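Local coordinates for protein oxalate biosynthetic component 1 (Burkholderia thailandensis, PDB 5IKY) that produces oxalate in a quorum sensing-dependent manner as a bifunctional enzyme with serine hydrolase and lyase activities, at residues A[60-65]-A[105-110]. Numbering follows the deposited sequence.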
loop_
_atom_site.group_PDB
_atom_site.type_symbol
_atom_site.label_atom_id
_atom_site.label_comp_id
_atom_site.label_asym_id
_atom_site.label_seq_id
_atom_site.Cartn_x
_atom_site.Cartn_y
_atom_site.Cartn_z
ATOM N N ILE A 60 28.260 9.821 32.762
ATOM C CA ILE A 60 27.517 11.073 32.639
ATOM C C ILE A 60 26.049 10.821 32.312
ATOM O O ILE A 60 25.706 9.804 31.710
ATOM C CB ILE A 60 28.120 11.988 31.557
ATOM C CG1 ILE A 60 28.053 11.314 30.188
ATOM C CG2 ILE A 60 29.554 12.350 31.903
ATOM C CD1 ILE A 60 28.650 12.142 29.080
ATOM N N VAL A 61 25.183 11.749 32.711
ATOM C CA VAL A 61 23.749 11.594 32.487
ATOM C C VAL A 61 23.084 12.904 32.062
ATOM O O VAL A 61 23.508 13.994 32.455
ATOM C CB VAL A 61 23.040 11.047 33.752
ATOM C CG1 VAL A 61 22.905 12.127 34.813
ATOM C CG2 VAL A 61 21.677 10.469 33.404
ATOM N N ARG A 62 22.054 12.784 31.231
ATOM C CA ARG A 62 21.198 13.907 30.873
ATOM C C ARG A 62 19.766 13.557 31.249
ATOM O O ARG A 62 19.075 12.858 30.506
ATOM C CB ARG A 62 21.302 14.228 29.380
ATOM C CG ARG A 62 20.400 15.365 28.917
ATOM C CD ARG A 62 20.885 16.719 29.416
ATOM N NE ARG A 62 20.067 17.815 28.899
ATOM C CZ ARG A 62 19.111 18.427 29.591
ATOM N NH1 ARG A 62 18.857 18.062 30.840
ATOM N NH2 ARG A 62 18.415 19.411 29.037
ATOM N N GLU A 63 19.328 14.027 32.412
ATOM C CA GLU A 63 18.015 13.661 32.927
ATOM C C GLU A 63 17.129 14.873 33.184
ATOM O O GLU A 63 17.615 15.947 33.534
ATOM C CB GLU A 63 18.156 12.847 34.215
ATOM C CG GLU A 63 18.866 13.578 35.343
ATOM C CD GLU A 63 18.756 12.847 36.666
ATOM O OE1 GLU A 63 17.786 12.078 36.842
ATOM O OE2 GLU A 63 19.636 13.041 37.532
ATOM N N TYR A 64 15.825 14.681 33.007
ATOM C CA TYR A 64 14.832 15.702 33.316
ATOM C C TYR A 64 13.428 15.104 33.317
ATOM O O TYR A 64 13.008 14.488 32.337
ATOM C CB TYR A 64 14.906 16.861 32.316
ATOM C CG TYR A 64 13.947 17.994 32.616
ATOM C CD1 TYR A 64 14.267 18.969 33.550
ATOM C CD2 TYR A 64 12.723 18.089 31.963
ATOM C CE1 TYR A 64 13.394 20.010 33.829
ATOM C CE2 TYR A 64 11.846 19.123 32.234
ATOM C CZ TYR A 64 12.187 20.078 33.167
ATOM O OH TYR A 64 11.318 21.109 33.440
ATOM N N GLY A 65 12.715 15.278 34.425
ATOM C CA GLY A 65 11.315 14.903 34.511
ATOM C C GLY A 65 11.020 13.565 35.165
ATOM O O GLY A 65 9.877 13.115 35.157
ATOM N N THR A 105 17.989 20.705 40.004
ATOM C CA THR A 105 17.282 20.423 38.762
ATOM C C THR A 105 18.125 20.795 37.541
ATOM O O THR A 105 18.818 21.812 37.536
ATOM C CB THR A 105 15.928 21.167 38.707
ATOM O OG1 THR A 105 15.138 20.803 39.847
ATOM C CG2 THR A 105 15.158 20.803 37.444
ATOM N N SER A 106 18.051 19.951 36.516
ATOM C CA SER A 106 18.804 20.124 35.279
ATOM C C SER A 106 18.094 21.097 34.333
ATOM O O SER A 106 16.963 21.502 34.605
ATOM C CB SER A 106 19.003 18.762 34.603
ATOM O OG SER A 106 19.671 17.856 35.463
ATOM N N PRO A 107 18.762 21.494 33.233
ATOM C CA PRO A 107 18.064 22.284 32.211
ATOM C C PRO A 107 16.835 21.569 31.661
ATOM O O PRO A 107 16.865 20.354 31.463
ATOM C CB PRO A 107 19.121 22.455 31.119
ATOM C CG PRO A 107 20.407 22.408 31.847
ATOM C CD PRO A 107 20.211 21.425 32.969
ATOM N N SER A 108 15.767 22.323 31.423
ATOM C CA SER A 108 14.539 21.763 30.880
ATOM C C SER A 108 14.719 21.380 29.418
ATOM O O SER A 108 15.772 21.617 28.830
ATOM C CB SER A 108 13.385 22.756 31.017
ATOM O OG SER A 108 13.480 23.773 30.036
ATOM N N LEU A 109 13.679 20.794 28.836
ATOM C CA LEU A 109 13.705 20.419 27.430
ATOM C C LEU A 109 12.901 21.385 26.573
ATOM O O LEU A 109 12.221 20.969 25.634
ATOM C CB LEU A 109 13.174 18.998 27.254
ATOM C CG LEU A 109 13.959 17.930 28.018
ATOM C CD1 LEU A 109 13.319 16.578 27.841
ATOM C CD2 LEU A 109 15.401 17.905 27.546
ATOM N N ALA A 110 12.979 22.670 26.907
ATOM C CA ALA A 110 12.288 23.712 26.152
ATOM C C ALA A 110 12.775 23.728 24.727
ATOM O O ALA A 110 12.053 24.066 23.802
ATOM C CB ALA A 110 12.514 25.070 26.787
#
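R62 and Y64, on the central strand of a three-stranded antiparallel sheet, hold the irregular loop 105-110 through a guanidinium gripping one backbone carbonyl oxygen with two nitrogens and a CH-pi contact. The site lies at the surface of the N-terminal domain, where strand 60-64 is flanked by strands 156-160 and 185-186; the loop runs between strands 99-102 and 114-115, and the touching parts of loop and strand are nearly perpendicular (93°). In the buried R62 side chain CG is anti to the backbone N and the chain turns at chi2. Its guanidinium meets the loop end-on: NH1 and NH2 both donate to P107 O, which lies in the guanidinium plane; the NH1 bond measures 3.1 Å. NH2 extends the grip with a weak bond to S108 O at 3.4 Å. The loop crosses one face of the Y64 ring: S108 CA stands over it, 3.7 Å from the ring centroid and close to the ring normal, and S108 CB packs at the CZ-OH end. L109 CG packs against Y64 CD2, 4.1 Å apart, the two side chains running opposite ways, and L109 also rests on I156. At the other end of the contact S106 CB lies 3.3 Å from E63 O, whereas the E63 carboxylate turns to a salt bridge with R102. On P107 O, the R62 NH2 nitrogen, at 3.0 Å, stands 60° out of the carbonyl plane, whereas NH1 is tilted from it by just 16°.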